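Local coordinates for spectinomycin phosphotransferase (Legionella pneumophila, PDB 3I1A), which probably transfers a phosphate group from a nucleotide to the antibiotic spectinomycin, as an aminoglycoside phosphotransferase with a protein-kinase-like fold, at residues F174-L188 with F313-F327. Sequence-based numbering, arbitrary orientation. Where two conformers were deposited one is given.
With DMS (dimethyl sulfoxide), chain D.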
loop_
_atom_site.group_PDB
_atom_site.type_symbol
_atom_site.label_atom_id
_atom_site.label_comp_id
_atom_site.label_asym_id
_atom_site.label_seq_id
_atom_site.Cartn_x
_atom_site.Cartn_y
_atom_site.Cartn_z
ATOM N N PHE A 174 1.326 -8.201 25.338
ATOM C CA PHE A 174 0.293 -8.009 24.316
ATOM C C PHE A 174 -1.094 -8.346 24.865
ATOM O O PHE A 174 -2.051 -7.612 24.631
ATOM C CB PHE A 174 0.573 -8.897 23.108
ATOM C CG PHE A 174 -0.534 -8.891 22.095
ATOM C CD1 PHE A 174 -0.762 -7.759 21.308
ATOM C CD2 PHE A 174 -1.382 -9.999 21.969
ATOM C CE1 PHE A 174 -1.828 -7.727 20.411
ATOM C CE2 PHE A 174 -2.453 -9.984 21.076
ATOM C CZ PHE A 174 -2.677 -8.839 20.294
ATOM N N LYS A 175 -1.206 -9.461 25.584
ATOM C CA LYS A 175 -2.493 -9.827 26.167
ATOM C C LYS A 175 -2.982 -8.769 27.160
ATOM O O LYS A 175 -4.176 -8.472 27.209
ATOM C CB LYS A 175 -2.397 -11.188 26.851
ATOM C CG LYS A 175 -2.265 -12.346 25.857
ATOM C CD LYS A 175 -2.315 -13.680 26.579
ATOM C CE LYS A 175 -2.157 -14.843 25.617
ATOM N NZ LYS A 175 -2.240 -16.114 26.349
ATOM N N SER A 176 -2.058 -8.214 27.945
ATOM C CA SER A 176 -2.398 -7.182 28.915
ATOM C C SER A 176 -2.940 -5.952 28.201
ATOM O O SER A 176 -3.946 -5.370 28.614
ATOM C CB SER A 176 -1.167 -6.777 29.734
ATOM O OG SER A 176 -0.765 -7.818 30.604
ATOM N N PHE A 177 -2.265 -5.565 27.123
ATOM C CA PHE A 177 -2.664 -4.393 26.356
ATOM C C PHE A 177 -4.016 -4.646 25.683
ATOM O O PHE A 177 -4.864 -3.761 25.627
ATOM C CB PHE A 177 -1.632 -4.053 25.272
ATOM C CG PHE A 177 -1.930 -2.763 24.555
ATOM C CD1 PHE A 177 -1.546 -1.544 25.093
ATOM C CD2 PHE A 177 -2.661 -2.771 23.370
ATOM C CE1 PHE A 177 -1.886 -0.341 24.459
ATOM C CE2 PHE A 177 -3.004 -1.589 22.732
ATOM C CZ PHE A 177 -2.617 -0.369 23.275
ATOM N N PHE A 178 -4.191 -5.845 25.145
ATOM C CA PHE A 178 -5.455 -6.215 24.466
ATOM C C PHE A 178 -6.582 -6.128 25.488
ATOM O O PHE A 178 -7.633 -5.515 25.268
ATOM C CB PHE A 178 -5.355 -7.655 23.955
ATOM C CG PHE A 178 -6.406 -8.030 22.930
ATOM C CD1 PHE A 178 -6.065 -8.152 21.576
ATOM C CD2 PHE A 178 -7.726 -8.279 23.317
ATOM C CE1 PHE A 178 -7.016 -8.524 20.617
ATOM C CE2 PHE A 178 -8.693 -8.652 22.366
ATOM C CZ PHE A 178 -8.333 -8.776 21.013
ATOM N N ASN A 179 -6.354 -6.755 26.631
ATOM C CA ASN A 179 -7.354 -6.735 27.668
ATOM C C ASN A 179 -7.684 -5.284 28.084
ATOM O O ASN A 179 -8.868 -4.935 28.244
ATOM C CB ASN A 179 -6.846 -7.585 28.834
ATOM C CG ASN A 179 -7.873 -7.750 29.926
ATOM O OD1 ASN A 179 -7.790 -7.099 30.966
ATOM N ND2 ASN A 179 -8.855 -8.613 29.692
ATOM N N GLN A 180 -6.668 -4.430 28.232
ATOM C CA GLN A 180 -6.897 -3.046 28.642
ATOM C C GLN A 180 -7.657 -2.240 27.585
ATOM O O GLN A 180 -8.296 -1.247 27.905
ATOM C CB GLN A 180 -5.571 -2.329 28.954
ATOM C CG GLN A 180 -4.722 -3.055 29.978
ATOM C CD GLN A 180 -3.311 -2.492 30.085
ATOM O OE1 GLN A 180 -2.709 -2.087 29.086
ATOM N NE2 GLN A 180 -2.772 -2.475 31.301
ATOM N N ASN A 181 -7.571 -2.670 26.334
ATOM C CA ASN A 181 -8.246 -1.978 25.225
ATOM C C ASN A 181 -9.302 -2.881 24.576
ATOM O O ASN A 181 -9.630 -2.734 23.386
ATOM C CB ASN A 181 -7.203 -1.564 24.182
ATOM C CG ASN A 181 -6.255 -0.528 24.705
ATOM O OD1 ASN A 181 -6.521 0.674 24.630
ATOM N ND2 ASN A 181 -5.138 -0.985 25.276
ATOM N N SER A 182 -9.847 -3.800 25.363
ATOM C CA SER A 182 -10.830 -4.760 24.862
ATOM C C SER A 182 -12.092 -4.137 24.287
ATOM O O SER A 182 -12.599 -4.593 23.260
ATOM C CB SER A 182 -11.231 -5.736 25.978
ATOM O OG SER A 182 -11.848 -6.878 25.416
ATOM N N ALA A 183 -12.600 -3.111 24.962
ATOM C CA ALA A 183 -13.816 -2.416 24.522
ATOM C C ALA A 183 -13.616 -1.799 23.141
ATOM O O ALA A 183 -14.487 -1.895 22.268
ATOM C CB ALA A 183 -14.179 -1.344 25.514
ATOM N N ALA A 184 -12.463 -1.171 22.946
ATOM C CA ALA A 184 -12.175 -0.554 21.660
ATOM C C ALA A 184 -11.989 -1.624 20.597
ATOM O O ALA A 184 -12.421 -1.443 19.466
ATOM C CB ALA A 184 -10.922 0.337 21.758
ATOM N N ILE A 185 -11.372 -2.754 20.954
ATOM C CA ILE A 185 -11.141 -3.800 19.959
ATOM C C ILE A 185 -12.427 -4.468 19.475
ATOM O O ILE A 185 -12.615 -4.735 18.269
ATOM C CB ILE A 185 -10.152 -4.830 20.512
ATOM C CG1 ILE A 185 -8.808 -4.118 20.722
ATOM C CG2 ILE A 185 -10.005 -6.023 19.577
ATOM C CD1 ILE A 185 -7.764 -4.950 21.462
ATOM N N HIS A 186 -13.323 -4.737 20.407
ATOM C CA HIS A 186 -14.580 -5.355 20.028
ATOM C C HIS A 186 -15.382 -4.347 19.199
ATOM O O HIS A 186 -16.034 -4.720 18.224
ATOM C CB HIS A 186 -15.351 -5.777 21.286
ATOM C CG HIS A 186 -14.867 -7.066 21.883
ATOM N ND1 HIS A 186 -15.583 -8.240 21.793
ATOM C CD2 HIS A 186 -13.728 -7.371 22.553
ATOM C CE1 HIS A 186 -14.908 -9.212 22.381
ATOM N NE2 HIS A 186 -13.778 -8.713 22.849
ATOM N N ARG A 187 -15.320 -3.074 19.570
ATOM C CA ARG A 187 -16.052 -2.042 18.829
ATOM C C ARG A 187 -15.561 -1.952 17.375
ATOM O O ARG A 187 -16.363 -1.807 16.443
ATOM C CB ARG A 187 -15.917 -0.679 19.531
ATOM C CG ARG A 187 -16.606 0.485 18.796
ATOM C CD ARG A 187 -16.520 1.795 19.574
ATOM N NE ARG A 187 -16.994 2.942 18.794
ATOM C CZ ARG A 187 -17.182 4.159 19.290
ATOM N NH1 ARG A 187 -16.952 4.401 20.572
ATOM N NH2 ARG A 187 -17.580 5.148 18.495
ATOM N N LEU A 188 -14.245 -2.038 17.167
ATOM C CA LEU A 188 -13.709 -1.988 15.804
ATOM C C LEU A 188 -14.267 -3.143 14.990
ATOM O O LEU A 188 -14.723 -2.954 13.860
ATOM C CB LEU A 188 -12.167 -2.060 15.821
ATOM C CG LEU A 188 -11.499 -0.772 16.322
ATOM C CD1 LEU A 188 -10.122 -1.067 16.876
ATOM C CD2 LEU A 188 -11.439 0.249 15.177
ATOM N N PHE A 313 1.129 -2.000 16.799
ATOM C CA PHE A 313 -0.192 -2.312 17.329
ATOM C C PHE A 313 -0.624 -1.256 18.361
ATOM O O PHE A 313 -1.757 -0.757 18.327
ATOM C CB PHE A 313 -0.150 -3.710 17.964
ATOM C CG PHE A 313 -1.505 -4.261 18.323
ATOM C CD1 PHE A 313 -2.067 -5.309 17.588
ATOM C CD2 PHE A 313 -2.214 -3.734 19.393
ATOM C CE1 PHE A 313 -3.329 -5.817 17.928
ATOM C CE2 PHE A 313 -3.479 -4.240 19.738
ATOM C CZ PHE A 313 -4.029 -5.274 19.007
ATOM N N LYS A 314 0.274 -0.886 19.276
ATOM C CA LYS A 314 -0.126 0.089 20.293
ATOM C C LYS A 314 -0.341 1.498 19.781
ATOM O O LYS A 314 -1.232 2.217 20.259
ATOM C CB LYS A 314 0.890 0.107 21.437
ATOM C CG LYS A 314 0.843 -1.195 22.226
ATOM C CD LYS A 314 1.652 -1.144 23.513
ATOM C CE LYS A 314 3.144 -1.173 23.257
ATOM N NZ LYS A 314 3.875 -1.216 24.568
ATOM N N GLU A 315 0.482 1.896 18.815
ATOM C CA GLU A 315 0.376 3.223 18.249
ATOM C C GLU A 315 -0.993 3.479 17.650
ATOM O O GLU A 315 -1.438 4.629 17.613
ATOM C CB GLU A 315 1.437 3.423 17.179
ATOM C CG GLU A 315 2.817 3.633 17.752
ATOM C CD GLU A 315 3.824 3.958 16.677
ATOM O OE1 GLU A 315 4.878 4.524 17.023
ATOM O OE2 GLU A 315 3.555 3.644 15.493
ATOM N N MET A 316 -1.655 2.424 17.168
ATOM C CA MET A 316 -2.987 2.605 16.564
ATOM C C MET A 316 -3.971 3.202 17.550
ATOM O O MET A 316 -4.966 3.835 17.158
ATOM C CB MET A 316 -3.549 1.265 16.062
ATOM C CG MET A 316 -2.657 0.585 15.026
ATOM S SD MET A 316 -3.356 -0.894 14.245
ATOM C CE MET A 316 -4.014 -1.828 15.695
ATOM N N PHE A 317 -3.706 2.987 18.837
ATOM C CA PHE A 317 -4.584 3.490 19.895
ATOM C C PHE A 317 -4.160 4.829 20.500
ATOM O O PHE A 317 -4.772 5.302 21.467
ATOM C CB PHE A 317 -4.716 2.425 21.002
ATOM C CG PHE A 317 -5.302 1.132 20.520
ATOM C CD1 PHE A 317 -4.501 0.186 19.874
ATOM C CD2 PHE A 317 -6.678 0.879 20.644
ATOM C CE1 PHE A 317 -5.053 -0.990 19.360
ATOM C CE2 PHE A 317 -7.243 -0.296 20.127
ATOM C CZ PHE A 317 -6.436 -1.232 19.483
ATOM N N ASP A 318 -3.125 5.447 19.941
ATOM C CA ASP A 318 -2.667 6.737 20.468
ATOM C C ASP A 318 -3.593 7.903 20.101
ATOM O O ASP A 318 -4.417 7.808 19.195
ATOM C CB ASP A 318 -1.255 7.059 19.970
ATOM C CG ASP A 318 -0.168 6.288 20.716
ATOM O OD1 ASP A 318 -0.410 5.839 21.850
ATOM O OD2 ASP A 318 0.947 6.163 20.168
ATOM N N PRO A 319 -3.469 9.027 20.826
ATOM C CA PRO A 319 -4.298 10.200 20.552
ATOM C C PRO A 319 -4.196 10.615 19.093
ATOM O O PRO A 319 -3.099 10.754 18.553
ATOM C CB PRO A 319 -3.710 11.266 21.483
ATOM C CG PRO A 319 -3.258 10.483 22.638
ATOM C CD PRO A 319 -2.586 9.279 21.976
ATOM N N ASN A 320 -5.346 10.813 18.460
ATOM C CA ASN A 320 -5.403 11.247 17.071
ATOM C C ASN A 320 -4.872 10.210 16.094
ATOM O O ASN A 320 -4.493 10.563 14.976
ATOM C CB ASN A 320 -4.604 12.544 16.866
ATOM C CG ASN A 320 -4.856 13.578 17.941
ATOM O OD1 ASN A 320 -4.031 14.477 18.150
ATOM N ND2 ASN A 320 -5.992 13.468 18.630
ATOM N N ASN A 321 -4.791 8.945 16.497
ATOM C CA ASN A 321 -4.307 7.940 15.549
ATOM C C ASN A 321 -5.506 7.249 14.897
ATOM O O ASN A 321 -6.644 7.722 15.037
ATOM C CB ASN A 321 -3.349 6.934 16.210
ATOM C CG ASN A 321 -2.320 6.372 15.218
ATOM O OD1 ASN A 321 -2.647 5.560 14.358
ATOM N ND2 ASN A 321 -1.075 6.824 15.326
ATOM N N VAL A 322 -5.273 6.141 14.200
ATOM C CA VAL A 322 -6.370 5.507 13.461
ATOM C C VAL A 322 -7.632 5.085 14.213
ATOM O O VAL A 322 -8.743 5.256 13.707
ATOM C CB VAL A 322 -5.861 4.329 12.573
ATOM C CG1 VAL A 322 -4.877 4.888 11.514
ATOM C CG2 VAL A 322 -5.179 3.227 13.398
ATOM N N VAL A 323 -7.476 4.557 15.419
ATOM C CA VAL A 323 -8.652 4.137 16.150
ATOM C C VAL A 323 -9.553 5.303 16.531
ATOM O O VAL A 323 -10.758 5.251 16.290
ATOM C CB VAL A 323 -8.268 3.323 17.411
ATOM C CG1 VAL A 323 -9.537 3.018 18.231
ATOM C CG2 VAL A 323 -7.564 2.034 16.982
ATOM N N GLU A 324 -8.987 6.356 17.112
ATOM C CA GLU A 324 -9.795 7.499 17.526
ATOM C C GLU A 324 -10.485 8.171 16.346
ATOM O O GLU A 324 -11.622 8.634 16.464
ATOM C CB GLU A 324 -8.944 8.514 18.298
ATOM C CG GLU A 324 -8.353 7.948 19.582
ATOM C CD GLU A 324 -7.810 9.016 20.506
ATOM O OE1 GLU A 324 -7.390 10.077 19.998
ATOM O OE2 GLU A 324 -7.791 8.788 21.739
ATOM N N ILE A 325 -9.792 8.242 15.217
ATOM C CA ILE A 325 -10.368 8.822 14.005
ATOM C C ILE A 325 -11.486 7.928 13.435
ATOM O O ILE A 325 -12.510 8.428 12.961
ATOM C CB ILE A 325 -9.268 9.050 12.948
ATOM C CG1 ILE A 325 -8.347 10.190 13.409
ATOM C CG2 ILE A 325 -9.889 9.372 11.587
ATOM C CD1 ILE A 325 -7.141 10.372 12.543
ATOM N N ALA A 326 -11.306 6.612 13.491
ATOM C CA ALA A 326 -12.334 5.690 12.996
ATOM C C ALA A 326 -13.614 5.877 13.823
ATOM O O ALA A 326 -14.711 6.038 13.269
ATOM C CB ALA A 326 -11.846 4.242 13.095
ATOM N N PHE A 327 -13.477 5.869 15.147
ATOM C CA PHE A 327 -14.629 6.044 16.028
ATOM C C PHE A 327 -15.312 7.377 15.779
ATOM O O PHE A 327 -16.541 7.477 15.811
ATOM C CB PHE A 327 -14.204 5.964 17.498
ATOM C CG PHE A 327 -13.744 4.605 17.926
ATOM C CD1 PHE A 327 -13.884 3.501 17.098
ATOM C CD2 PHE A 327 -13.186 4.425 19.191
ATOM C CE1 PHE A 327 -13.480 2.239 17.523
ATOM C CE2 PHE A 327 -12.784 3.169 19.617
ATOM C CZ PHE A 327 -12.929 2.079 18.790
HETATM S S DMS D . -14.508 3.114 23.021
HETATM O O DMS D . -15.693 3.829 23.561
HETATM C C1 DMS D . -13.357 2.920 24.329
HETATM C C2 DMS D . -14.947 1.438 22.636
HETATM O O HOH W 1 -18.433 8.364 17.847
#
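Phe313 presents a ring face to the edge of Phe174 in a T-shaped pair: the planes stand at 86° and Phe174 CE1 comes within 3.5 Å of Phe313 CE1. Helix 274-297 adjoins the pair, with Leu296 against Phe174 and Ile289 against Phe313. Lys314 lays its aliphatic chain on Phe177, with CG 3.6 Å from the ring centroid and almost over the ring centre, a CH-pi contact. The opposite face of that ring is met by Asn181 ND2, 3.2 Å from the ring plane and held there by a nearly straight bond to Phe177 O. Phe317, third residue of the type I turn from Glu315 to Asp318, receives the edge of Phe177 on its face, offset, with planes at 72°; Ala184 CB meets its rim. Each segment joins two helices, 169-180 to 182-198 at Asn181 and 303-315 to 322-329 through two beta turns, in the helical part of this kinase-like phosphotransferase; no direct hydrogen bond links the segments. Val323 CG2 touches Leu188 CD1 at 4.0 Å. The Arg187 guanidinium lies flat on one face of the Phe327 ring, stacked at 11° with Arg187 CZ 4.0 Å from the ring centroid, a cation-pi contact. The Arg187 chain, extended from CG to NE, also lays CD over this face, while Leu188 CD2 approaches Phe327 CE1 at 3.7 Å.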